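Local coordinates for protein glucuronoarabinoxylan endo-1,4-beta-xylanase (Clostridium papyrosolvens, PDB 4FMV) that probably cleaves internal beta-1,4 linkages of xylan-type polysaccharides, as a family 30 endoxylanase with altered substrate specificity, at residues A[280-285]-A[351-356]; A[245-250]-A[284-289]; A[329-334]-A[377-382]. All blocks are in the same frame, centred on the assembly; numbering follows the deposited sequence.

Interaction 1: A[280-285]-A[351-356]; sequences IYKRAY and YVTDSS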
ATOM      1  N   ILE A 280      -4.562 -18.205  -7.206  1.00 12.49           N
ATOM      2  CA  ILE A 280      -3.933 -17.216  -6.322  1.00 12.00           C
ATOM      3  C   ILE A 280      -2.432 -17.489  -6.202  1.00 12.06           C
ATOM      4  O   ILE A 280      -2.037 -18.579  -5.806  1.00 13.28           O
ATOM      5  CB  ILE A 280      -4.559 -17.275  -4.903  1.00  6.06           C
ATOM      6  CG1 ILE A 280      -6.070 -17.014  -4.972  1.00  7.13           C
ATOM      7  CG2 ILE A 280      -3.893 -16.250  -3.964  1.00  5.81           C
ATOM      8  CD1 ILE A 280      -6.445 -15.645  -5.483  1.00  6.61           C
ATOM      9  N   TYR A 281      -1.606 -16.502  -6.535  1.00  9.47           N
ATOM     10  CA  TYR A 281      -0.160 -16.674  -6.565  1.00 10.30           C
ATOM     11  C   TYR A 281       0.469 -16.627  -5.187  1.00  9.95           C
ATOM     12  O   TYR A 281      -0.080 -16.042  -4.256  1.00 10.65           O
ATOM     13  CB  TYR A 281       0.492 -15.597  -7.425  1.00 12.43           C
ATOM     14  CG  TYR A 281       0.132 -15.664  -8.890  1.00 11.22           C
ATOM     15  CD1 TYR A 281      -0.110 -16.885  -9.527  1.00 13.18           C
ATOM     16  CD2 TYR A 281       0.031 -14.511  -9.633  1.00  8.25           C
ATOM     17  CE1 TYR A 281      -0.422 -16.931 -10.892  1.00 13.55           C
ATOM     18  CE2 TYR A 281      -0.283 -14.544 -10.972  1.00 11.71           C
ATOM     19  CZ  TYR A 281      -0.509 -15.747 -11.602  1.00 12.03           C
ATOM     20  OH  TYR A 281      -0.816 -15.734 -12.952  1.00 13.93           O
ATOM     21  N   LYS A 282       1.632 -17.249  -5.064  1.00  7.67           N
ATOM     22  CA  LYS A 282       2.353 -17.237  -3.791  1.00  8.68           C
ATOM     23  C   LYS A 282       2.559 -15.822  -3.254  1.00  8.47           C
ATOM     24  O   LYS A 282       2.418 -15.593  -2.054  1.00  7.45           O
ATOM     25  CB  LYS A 282       3.685 -17.979  -3.916  1.00  8.40           C
ATOM     26  CG  LYS A 282       4.439 -18.136  -2.591  1.00  7.98           C
ATOM     27  CD  LYS A 282       5.593 -19.139  -2.770  1.00 10.06           C
ATOM     28  CE  LYS A 282       5.039 -20.520  -3.153  1.00 12.47           C
ATOM     29  NZ  LYS A 282       4.359 -21.127  -1.969  1.00 11.84           N
ATOM     30  N   ARG A 283       2.884 -14.877  -4.139  1.00  8.65           N
ATOM     31  CA  ARG A 283       3.067 -13.482  -3.745  1.00 10.67           C
ATOM     32  C   ARG A 283       1.860 -12.916  -3.002  1.00 13.39           C
ATOM     33  O   ARG A 283       2.024 -12.083  -2.103  1.00 12.12           O
ATOM     34  CB  ARG A 283       3.399 -12.597  -4.958  1.00 11.05           C
ATOM     35  CG  ARG A 283       4.841 -12.710  -5.467  1.00  7.66           C
ATOM     36  CD  ARG A 283       4.896 -12.297  -6.936  1.00  8.32           C
ATOM     37  NE  ARG A 283       4.263 -13.330  -7.748  1.00 10.71           N
ATOM     38  CZ  ARG A 283       3.821 -13.163  -8.985  1.00 13.16           C
ATOM     39  NH1 ARG A 283       3.925 -11.990  -9.574  1.00 13.20           N
ATOM     40  NH2 ARG A 283       3.256 -14.181  -9.627  1.00 16.37           N
ATOM     41  N   ALA A 284       0.654 -13.368  -3.353  1.00 13.53           N
ATOM     42  CA  ALA A 284      -0.554 -12.913  -2.652  1.00  9.83           C
ATOM     43  C   ALA A 284      -0.514 -13.319  -1.184  1.00  9.01           C
ATOM     44  O   ALA A 284      -0.926 -12.558  -0.312  1.00  9.49           O
ATOM     45  CB  ALA A 284      -1.827 -13.477  -3.325  1.00 10.12           C
ATOM     46  N   TYR A 285      -0.026 -14.526  -0.923  1.00 10.25           N
ATOM     47  CA  TYR A 285       0.093 -15.050   0.436  1.00 10.84           C
ATOM     48  C   TYR A 285       1.209 -14.343   1.222  1.00 12.99           C
ATOM     49  O   TYR A 285       1.061 -14.096   2.422  1.00  9.80           O
ATOM     50  CB  TYR A 285       0.327 -16.551   0.406  1.00 10.38           C
ATOM     51  CG  TYR A 285      -0.825 -17.332  -0.207  1.00 10.14           C
ATOM     52  CD1 TYR A 285      -1.910 -17.725   0.568  1.00 11.10           C
ATOM     53  CD2 TYR A 285      -0.832 -17.662  -1.555  1.00  8.62           C
ATOM     54  CE1 TYR A 285      -2.967 -18.445   0.020  1.00 12.50           C
ATOM     55  CE2 TYR A 285      -1.897 -18.392  -2.123  1.00 12.06           C
ATOM     56  CZ  TYR A 285      -2.959 -18.769  -1.328  1.00 13.25           C
ATOM     57  OH  TYR A 285      -4.009 -19.486  -1.853  1.00 17.63           O
ATOM     58  N   TYR A 351       1.591 -19.073  10.898  1.00 16.08           N
ATOM     59  CA  TYR A 351       1.179 -19.279   9.522  1.00 15.15           C
ATOM     60  C   TYR A 351       2.422 -19.014   8.715  1.00 13.53           C
ATOM     61  O   TYR A 351       3.099 -18.000   8.962  1.00 13.80           O
ATOM     62  CB  TYR A 351       0.089 -18.279   9.136  1.00 16.62           C
ATOM     63  CG  TYR A 351      -1.165 -18.397   9.971  1.00 18.92           C
ATOM     64  CD1 TYR A 351      -2.176 -19.281   9.613  1.00 21.51           C
ATOM     65  CD2 TYR A 351      -1.330 -17.639  11.122  1.00 19.67           C
ATOM     66  CE1 TYR A 351      -3.320 -19.404  10.372  1.00 22.37           C
ATOM     67  CE2 TYR A 351      -2.482 -17.756  11.892  1.00 21.21           C
ATOM     68  CZ  TYR A 351      -3.467 -18.646  11.511  1.00 21.71           C
ATOM     69  OH  TYR A 351      -4.619 -18.763  12.252  1.00 21.43           O
ATOM     70  N   VAL A 352       2.727 -19.889   7.754  1.00 11.58           N
ATOM     71  CA  VAL A 352       4.010 -19.782   7.064  1.00 14.60           C
ATOM     72  C   VAL A 352       3.869 -19.798   5.560  1.00 13.80           C
ATOM     73  O   VAL A 352       3.067 -20.551   5.019  1.00 15.11           O
ATOM     74  CB  VAL A 352       5.006 -20.893   7.518  1.00 17.23           C
ATOM     75  CG1 VAL A 352       4.481 -22.258   7.157  1.00 17.83           C
ATOM     76  CG2 VAL A 352       6.402 -20.681   6.893  1.00 16.84           C
ATOM     77  N   THR A 353       4.649 -18.957   4.889  1.00 11.32           N
ATOM     78  CA  THR A 353       4.758 -18.998   3.435  1.00 11.03           C
ATOM     79  C   THR A 353       6.223 -19.239   3.046  1.00 13.06           C
ATOM     80  O   THR A 353       7.128 -18.532   3.498  1.00 10.70           O
ATOM     81  CB  THR A 353       4.245 -17.709   2.786  1.00  6.85           C
ATOM     82  OG1 THR A 353       2.832 -17.564   3.023  1.00  9.39           O
ATOM     83  CG2 THR A 353       4.494 -17.730   1.277  1.00 10.52           C
ATOM     84  N   ASP A 354       6.444 -20.256   2.231  1.00 10.35           N
ATOM     85  CA  ASP A 354       7.773 -20.591   1.720  1.00 13.26           C
ATOM     86  C   ASP A 354       7.600 -21.318   0.374  1.00 15.44           C
ATOM     87  O   ASP A 354       6.521 -21.235  -0.233  1.00 12.14           O
ATOM     88  CB  ASP A 354       8.625 -21.372   2.745  1.00 12.01           C
ATOM     89  CG  ASP A 354       8.212 -22.820   2.886  1.00 14.61           C
ATOM     90  OD1 ASP A 354       7.143 -23.187   2.363  1.00 15.10           O
ATOM     91  OD2 ASP A 354       8.959 -23.591   3.535  1.00 16.09           O
ATOM     92  N   SER A 355       8.662 -21.947  -0.132  1.00 16.55           N
ATOM     93  CA  SER A 355       8.591 -22.615  -1.425  1.00 15.05           C
ATOM     94  C   SER A 355       7.423 -23.607  -1.550  1.00 16.52           C
ATOM     95  O   SER A 355       6.867 -23.746  -2.628  1.00 19.06           O
ATOM     96  CB  SER A 355       9.917 -23.304  -1.782  1.00 17.22           C
ATOM     97  OG  SER A 355      10.148 -24.438  -0.963  1.00 17.16           O
ATOM     98  N   SER A 356       7.119 -24.367  -0.498  1.00 16.42           N
ATOM     99  CA  SER A 356       5.986 -25.298  -0.547  1.00 17.23           C
ATOM    100  C   SER A 356       4.696 -24.858   0.143  1.00 18.86           C
ATOM    101  O   SER A 356       3.675 -25.550   0.051  1.00 18.10           O
ATOM    102  CB  SER A 356       6.397 -26.669  -0.001  1.00 18.48           C
ATOM    103  OG  SER A 356       6.604 -26.592   1.398  1.00 20.27           O
TER
HETATM  104  O   HOH W   1       3.575 -23.554  -3.001  1.00 26.34           O
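K282 leaves its backbone with CG anti to N (chi1 -174°), which brings CG to within 3.9 Å of T353 CG2. Further out the chain bends at both chi3 and chi4, and the last torsion (-71°) places NZ beside the turn of D354-S356. There the ammonium group donates to D354 O at 2.8 Å, meeting the carbonyl nearly along the C=O axis (C=O...N 170°). The aliphatic part lies close to the same oxygen, with K282 CD 3.4 Å from D354 O. Water bridges the rest of the turn: it accepts from K282 NZ at 2.8 Å and gives a weak bond to S355 O. N358 OD1 is a further partner of NZ. The D354 carboxylate is held by R357, with OD1 5.5 Å from K282 NZ, so the two opposite charges may attract across the gap without pairing. One helical turn on from K282, Y285 leans CB against T353 OG1 at 3.8 Å, while its ring leads away. The T353 hydroxyl has its polar partners elsewhere, Q289 OE1 and M359 N. K282 thus joins helix 282-291 to the turn of D354-S356, mainly through main-chain oxygens, at the junction between the (beta/alpha)8 barrel and the side beta-domain characteristic of family 30 glycoside hydrolases.

Interaction 2: A[245-250]-A[284-289]; sequences NMSKEI and AYVLGQ
M246 and V286 lie side by side but point opposite ways across the gap between two roughly parallel helices, whose segment axes approach to 9.8 Å at a crossing angle of -27°. M246 has CG anti to its backbone N (chi1 175°) and runs fully extended from there. Its CG lies 3.8 Å from V286 CG1, M246 SD passes V286 CG1 at 4.0 Å, and CE ends at L287 CB, 3.8 Å away, on a course oblique to the leucine. I250, one turn further along its helix, meets L287 at about a right angle, methyl against methyl: I250 CD1 is 3.7 Å from L287 CD1. V286 CG1 is thereby flanked by M246 and, more loosely, by I250 CD1. S247 adds the one polar side chain, its OG 3.5 Å from V286 CG1. On the barrel side, M246, I250 and L287 also pack on Y262 and Y264 of strand 261-266. All five touching residues are buried, and what they exchange across the helices is largely methyl, methylene and thioether contact. Attraction here is therefore dispersive and hydrophobic, resting on shape rather than on directed bonds, while the S247 hydroxyl is bonded to I243 O, one turn back in its helix.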
ATOM      1  N   ASN A 245      12.506 -11.280  -1.621  1.00 12.71           N
ATOM      2  CA  ASN A 245      12.619  -9.863  -1.935  1.00 13.68           C
ATOM      3  C   ASN A 245      11.383  -9.118  -1.498  1.00 11.41           C
ATOM      4  O   ASN A 245      11.483  -8.015  -0.975  1.00 10.20           O
ATOM      5  CB  ASN A 245      12.805  -9.645  -3.430  1.00 11.86           C
ATOM      6  CG  ASN A 245      14.192  -9.992  -3.889  1.00 13.13           C
ATOM      7  OD1 ASN A 245      15.144  -9.942  -3.109  1.00 13.52           O
ATOM      8  ND2 ASN A 245      14.320 -10.346  -5.163  1.00 15.54           N
ATOM      9  N   MET A 246      10.221  -9.721  -1.744  1.00 10.09           N
ATOM     10  CA  MET A 246       8.935  -9.083  -1.436  1.00  9.95           C
ATOM     11  C   MET A 246       8.660  -9.091   0.065  1.00 10.78           C
ATOM     12  O   MET A 246       8.252  -8.077   0.609  1.00 10.38           O
ATOM     13  CB  MET A 246       7.777  -9.732  -2.206  1.00  7.96           C
ATOM     14  CG  MET A 246       6.394  -9.204  -1.841  1.00  9.98           C
ATOM     15  SD  MET A 246       5.065 -10.024  -2.767  1.00 11.25           S
ATOM     16  CE  MET A 246       3.628  -9.290  -1.975  1.00  4.85           C
ATOM     17  N   SER A 247       8.909 -10.225   0.721  1.00 13.43           N
ATOM     18  CA  SER A 247       8.777 -10.325   2.187  1.00 11.58           C
ATOM     19  C   SER A 247       9.603  -9.226   2.830  1.00 13.81           C
ATOM     20  O   SER A 247       9.102  -8.454   3.644  1.00 11.50           O
ATOM     21  CB  SER A 247       9.282 -11.685   2.692  1.00  8.72           C
ATOM     22  OG  SER A 247       8.425 -12.762   2.292  1.00 11.04           O
ATOM     23  N   LYS A 248      10.883  -9.167   2.461  1.00 13.23           N
ATOM     24  CA  LYS A 248      11.812  -8.221   3.068  1.00  7.76           C
ATOM     25  C   LYS A 248      11.428  -6.753   2.823  1.00  7.99           C
ATOM     26  O   LYS A 248      11.523  -5.933   3.719  1.00 10.84           O
ATOM     27  CB  LYS A 248      13.236  -8.496   2.603  1.00 12.49           C
ATOM     28  CG  LYS A 248      14.214  -7.335   2.896  1.00 18.28           C
ATOM     29  CD  LYS A 248      15.076  -7.561   4.106  1.00 21.04           C
ATOM     30  CE  LYS A 248      16.439  -6.854   3.941  1.00 21.96           C
ATOM     31  NZ  LYS A 248      16.366  -5.392   3.589  1.00 19.77           N
ATOM     32  N   GLU A 249      11.011  -6.410   1.611  1.00 10.05           N
ATOM     33  CA  GLU A 249      10.608  -5.030   1.338  1.00 11.58           C
ATOM     34  C   GLU A 249       9.393  -4.563   2.154  1.00 11.37           C
ATOM     35  O   GLU A 249       9.339  -3.413   2.621  1.00 10.92           O
ATOM     36  CB  GLU A 249      10.322  -4.834  -0.146  1.00 12.27           C
ATOM     37  CG  GLU A 249       9.990  -3.389  -0.484  1.00 11.32           C
ATOM     38  CD  GLU A 249       9.926  -3.187  -1.973  1.00 12.56           C
ATOM     39  OE1 GLU A 249      10.984  -3.197  -2.630  1.00 16.22           O
ATOM     40  OE2 GLU A 249       8.818  -3.041  -2.486  1.00 14.50           O
ATOM     41  N   ILE A 250       8.413  -5.434   2.349  1.00  5.79           N
ATOM     42  CA  ILE A 250       7.286  -5.022   3.180  1.00  5.52           C
ATOM     43  C   ILE A 250       7.760  -4.768   4.610  1.00  8.53           C
ATOM     44  O   ILE A 250       7.378  -3.780   5.234  1.00 11.54           O
ATOM     45  CB  ILE A 250       6.119  -6.037   3.156  1.00  7.86           C
ATOM     46  CG1 ILE A 250       5.642  -6.261   1.716  1.00  5.17           C
ATOM     47  CG2 ILE A 250       4.970  -5.527   4.014  1.00 10.06           C
ATOM     48  CD1 ILE A 250       4.652  -7.456   1.552  1.00  4.54           C
ATOM     49  N   ALA A 284       0.654 -13.368  -3.353  1.00 13.53           N
ATOM     50  CA  ALA A 284      -0.554 -12.913  -2.652  1.00  9.83           C
ATOM     51  C   ALA A 284      -0.514 -13.319  -1.184  1.00  9.01           C
ATOM     52  O   ALA A 284      -0.926 -12.558  -0.312  1.00  9.49           O
ATOM     53  CB  ALA A 284      -1.827 -13.477  -3.325  1.00 10.12           C
ATOM     54  N   TYR A 285      -0.026 -14.526  -0.923  1.00 10.25           N
ATOM     55  CA  TYR A 285       0.093 -15.050   0.436  1.00 10.84           C
ATOM     56  C   TYR A 285       1.209 -14.343   1.222  1.00 12.99           C
ATOM     57  O   TYR A 285       1.061 -14.096   2.422  1.00  9.80           O
ATOM     58  CB  TYR A 285       0.327 -16.551   0.406  1.00 10.38           C
ATOM     59  CG  TYR A 285      -0.825 -17.332  -0.207  1.00 10.14           C
ATOM     60  CD1 TYR A 285      -1.910 -17.725   0.568  1.00 11.10           C
ATOM     61  CD2 TYR A 285      -0.832 -17.662  -1.555  1.00  8.62           C
ATOM     62  CE1 TYR A 285      -2.967 -18.445   0.020  1.00 12.50           C
ATOM     63  CE2 TYR A 285      -1.897 -18.392  -2.123  1.00 12.06           C
ATOM     64  CZ  TYR A 285      -2.959 -18.769  -1.328  1.00 13.25           C
ATOM     65  OH  TYR A 285      -4.009 -19.486  -1.853  1.00 17.63           O
ATOM     66  N   VAL A 286       2.306 -13.992   0.550  1.00 11.05           N
ATOM     67  CA  VAL A 286       3.331 -13.164   1.193  1.00 10.56           C
ATOM     68  C   VAL A 286       2.677 -11.895   1.761  1.00 10.57           C
ATOM     69  O   VAL A 286       2.869 -11.555   2.929  1.00 10.92           O
ATOM     70  CB  VAL A 286       4.445 -12.742   0.222  1.00  7.82           C
ATOM     71  CG1 VAL A 286       5.366 -11.658   0.899  1.00  8.03           C
ATOM     72  CG2 VAL A 286       5.252 -13.957  -0.246  1.00  5.95           C
ATOM     73  N   LEU A 287       1.900 -11.194   0.939  1.00  9.86           N
ATOM     74  CA  LEU A 287       1.231  -9.986   1.418  1.00 10.10           C
ATOM     75  C   LEU A 287       0.209 -10.320   2.500  1.00 12.21           C
ATOM     76  O   LEU A 287       0.025  -9.550   3.453  1.00 12.37           O
ATOM     77  CB  LEU A 287       0.595  -9.199   0.267  1.00 11.89           C
ATOM     78  CG  LEU A 287      -0.066  -7.861   0.603  1.00 10.57           C
ATOM     79  CD1 LEU A 287       0.976  -6.880   1.134  1.00  7.53           C
ATOM     80  CD2 LEU A 287      -0.744  -7.273  -0.638  1.00 11.48           C
ATOM     81  N   GLY A 288      -0.451 -11.469   2.364  1.00 12.93           N
ATOM     82  CA  GLY A 288      -1.422 -11.912   3.355  1.00 12.95           C
ATOM     83  C   GLY A 288      -0.864 -12.180   4.752  1.00 12.78           C
ATOM     84  O   GLY A 288      -1.594 -12.073   5.747  1.00 10.53           O
ATOM     85  N   GLN A 289       0.412 -12.565   4.834  1.00  9.86           N
ATOM     86  CA  GLN A 289       1.088 -12.754   6.118  1.00  9.84           C
ATOM     87  C   GLN A 289       1.016 -11.480   6.946  1.00 12.36           C
ATOM     88  O   GLN A 289       1.084 -11.517   8.190  1.00 12.75           O
ATOM     89  CB  GLN A 289       2.562 -13.104   5.894  1.00  9.36           C
ATOM     90  CG  GLN A 289       2.812 -14.424   5.167  1.00  7.58           C
ATOM     91  CD  GLN A 289       2.619 -15.647   6.032  1.00 10.18           C
ATOM     92  OE1 GLN A 289       2.478 -16.756   5.520  1.00 12.78           O
ATOM     93  NE2 GLN A 289       2.625 -15.462   7.350  1.00  8.91           N
TER

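Interaction 3: A[329-334]-A[377-382]; sequences TGTAAV and PAQSIT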
ATOM      1  N   THR A 329      15.616 -15.218   5.455  1.00 13.18           N
ATOM      2  CA  THR A 329      16.041 -15.245   4.047  1.00 12.92           C
ATOM      3  C   THR A 329      17.219 -16.192   3.863  1.00 18.13           C
ATOM      4  O   THR A 329      17.714 -16.375   2.742  1.00 21.14           O
ATOM      5  CB  THR A 329      16.453 -13.843   3.513  1.00 14.59           C
ATOM      6  OG1 THR A 329      17.639 -13.395   4.190  1.00 17.81           O
ATOM      7  CG2 THR A 329      15.352 -12.819   3.734  1.00 12.88           C
ATOM      8  N   GLY A 330      17.675 -16.783   4.965  1.00 18.16           N
ATOM      9  CA  GLY A 330      18.721 -17.799   4.936  1.00 17.81           C
ATOM     10  C   GLY A 330      18.297 -19.118   4.294  1.00 18.12           C
ATOM     11  O   GLY A 330      17.101 -19.449   4.197  1.00 10.71           O
ATOM     12  N   THR A 331      19.284 -19.889   3.856  1.00 18.81           N
ATOM     13  CA  THR A 331      19.007 -21.155   3.188  1.00 23.31           C
ATOM     14  C   THR A 331      18.924 -22.319   4.165  1.00 25.70           C
ATOM     15  O   THR A 331      18.804 -23.470   3.755  1.00 26.44           O
ATOM     16  CB  THR A 331      20.084 -21.473   2.131  1.00 24.86           C
ATOM     17  OG1 THR A 331      21.341 -21.650   2.790  1.00 21.40           O
ATOM     18  CG2 THR A 331      20.194 -20.336   1.132  1.00 22.92           C
ATOM     19  N   ALA A 332      19.029 -22.020   5.457  1.00 27.44           N
ATOM     20  CA  ALA A 332      18.854 -23.034   6.486  1.00 26.15           C
ATOM     21  C   ALA A 332      17.879 -22.547   7.550  1.00 23.36           C
ATOM     22  O   ALA A 332      17.855 -21.358   7.892  1.00 24.26           O
ATOM     23  CB  ALA A 332      20.183 -23.389   7.108  1.00 30.04           C
ATOM     24  N   ALA A 333      17.065 -23.464   8.058  1.00 22.36           N
ATOM     25  CA  ALA A 333      16.181 -23.157   9.177  1.00 24.51           C
ATOM     26  C   ALA A 333      16.984 -22.707  10.401  1.00 23.92           C
ATOM     27  O   ALA A 333      18.071 -23.230  10.678  1.00 25.36           O
ATOM     28  CB  ALA A 333      15.311 -24.352   9.530  1.00 24.36           C
ATOM     29  N   VAL A 334      16.437 -21.740  11.131  0.50 21.63           N
ATOM     30  CA  VAL A 334      17.072 -21.226  12.339  0.50 22.33           C
ATOM     31  C   VAL A 334      16.041 -21.095  13.457  0.50 21.40           C
ATOM     32  O   VAL A 334      14.885 -20.762  13.199  0.50 21.27           O
ATOM     33  CB  VAL A 334      17.726 -19.852  12.087  0.50 23.26           C
ATOM     34  CG1 VAL A 334      18.135 -19.201  13.401  0.50 24.31           C
ATOM     35  CG2 VAL A 334      18.925 -19.995  11.167  0.50 24.03           C
ATOM     36  N   PRO A 377      11.693 -21.631   9.082  1.00 17.41           N
ATOM     37  CA  PRO A 377      12.217 -22.391   7.943  1.00 14.48           C
ATOM     38  C   PRO A 377      13.107 -21.539   7.026  1.00 15.19           C
ATOM     39  O   PRO A 377      12.986 -20.303   7.011  1.00 13.69           O
ATOM     40  CB  PRO A 377      10.949 -22.831   7.209  1.00 14.03           C
ATOM     41  CG  PRO A 377       9.889 -22.893   8.302  1.00 17.28           C
ATOM     42  CD  PRO A 377      10.218 -21.704   9.170  1.00 18.50           C
ATOM     43  N   ALA A 378      13.997 -22.196   6.285  1.00 13.87           N
ATOM     44  CA  ALA A 378      14.818 -21.522   5.282  1.00 14.23           C
ATOM     45  C   ALA A 378      13.930 -20.735   4.342  1.00 10.85           C
ATOM     46  O   ALA A 378      12.870 -21.209   3.965  1.00 12.04           O
ATOM     47  CB  ALA A 378      15.649 -22.544   4.482  1.00 16.09           C
ATOM     48  N   GLN A 379      14.358 -19.531   3.978  1.00  9.34           N
ATOM     49  CA  GLN A 379      13.671 -18.726   2.977  1.00 12.97           C
ATOM     50  C   GLN A 379      12.135 -18.726   3.157  1.00 13.36           C
ATOM     51  O   GLN A 379      11.383 -19.149   2.282  1.00 12.46           O
ATOM     52  CB  GLN A 379      14.092 -19.193   1.574  1.00 17.10           C
ATOM     53  CG  GLN A 379      15.584 -18.977   1.300  1.00 15.98           C
ATOM     54  CD  GLN A 379      16.041 -19.585  -0.022  1.00 18.76           C
ATOM     55  OE1 GLN A 379      15.926 -20.792  -0.242  1.00 17.31           O
ATOM     56  NE2 GLN A 379      16.540 -18.740  -0.919  1.00 19.97           N
ATOM     57  N   SER A 380      11.689 -18.192   4.287  1.00 12.43           N
ATOM     58  CA  SER A 380      10.302 -18.285   4.689  1.00 11.68           C
ATOM     59  C   SER A 380       9.916 -17.002   5.390  1.00 13.78           C
ATOM     60  O   SER A 380      10.774 -16.282   5.940  1.00 14.12           O
ATOM     61  CB  SER A 380      10.134 -19.435   5.684  1.00 16.02           C
ATOM     62  OG  SER A 380      10.640 -19.052   6.957  1.00 13.98           O
ATOM     63  N   ILE A 381       8.624 -16.713   5.349  1.00  8.74           N
ATOM     64  CA  ILE A 381       8.033 -15.678   6.178  1.00 11.07           C
ATOM     65  C   ILE A 381       6.992 -16.355   7.058  1.00 13.52           C
ATOM     66  O   ILE A 381       6.186 -17.183   6.588  1.00 13.37           O
ATOM     67  CB  ILE A 381       7.396 -14.528   5.337  1.00 13.05           C
ATOM     68  CG1 ILE A 381       6.627 -13.546   6.243  1.00 13.24           C
ATOM     69  CG2 ILE A 381       6.520 -15.081   4.220  1.00 10.66           C
ATOM     70  CD1 ILE A 381       6.213 -12.222   5.533  1.00  5.29           C
ATOM     71  N   THR A 382       7.044 -16.039   8.343  1.00 13.65           N
ATOM     72  CA  THR A 382       6.135 -16.621   9.314  1.00 11.62           C
ATOM     73  C   THR A 382       5.458 -15.504  10.086  1.00 12.02           C
ATOM     74  O   THR A 382       6.113 -14.535  10.520  1.00 12.23           O
ATOM     75  CB  THR A 382       6.868 -17.505  10.331  1.00 12.47           C
ATOM     76  OG1 THR A 382       7.458 -18.635   9.680  1.00 14.52           O
ATOM     77  CG2 THR A 382       5.902 -17.990  11.412  1.00 14.03           C
TER
HETATM   78  O   HOH W   2      16.913 -15.754   0.161  1.00 19.32           O
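Q379 opens a G1 beta bulge, in which it and S380 both face N328, and the turn leading into it lies against the loop between strands 321-328 and 334-341. Q379 N donates to G330 O at 2.8 Å, with a bent N-H...O angle of 135°. The bulge residue takes a left-handed backbone conformation (phi 44°), although it is not a glycine. Its CG stands beside the backbone N (chi1 -64°), which keeps CG near the same carbonyl, 3.3 Å from G330 O. A378 points its methyl into the loop backbone and touches the T331 carbonyl group, CB being 3.3 Å from T331 C. At the far end A333 CB rests on P377 CA at 4.0 Å. These are surface turns of the side beta-domain, where strand 380-387 runs antiparallel to strand 321-328. Side chains brace both turns. S380 OG donates to P377 O at 2.7 Å, approaching from above the carbonyl plane. N328, the residue just before loop 329-334, serves that loop: its OD1 accepts from G330 N, closing an Asx turn, and its ND2 binds A332 O, with a weak bond to P377 O besides. Beyond CG the Q379 chain is extended, and a water links its amide to the loop, donating to T329 O at 2.8 Å and accepting from Q379 NE2 at 3.2 Å.

In the fold
Interactions 1 and 2 share A284 and Y285 of helix 282-291, and their centres lie 9 Å apart. Q289, on the same helix, joins them: its OE1 is 2.6 Å from T353 OG1 and its NE2 3.0 Å from Y351 O. Interaction 3, about 13 Å from interaction 1 between centres, lies wholly in the beta-domain that supplies segment 351-356; T353 N lies 2.9 Å from I381 O, where strands 347-353 and 380-387 pair. I381 also reaches interaction 2, with CG2 3.6 Å from S247 OG. Together the three contacts run from the barrel's outer helices to surface turns of the side domain, within the catalytic part of a longer protein.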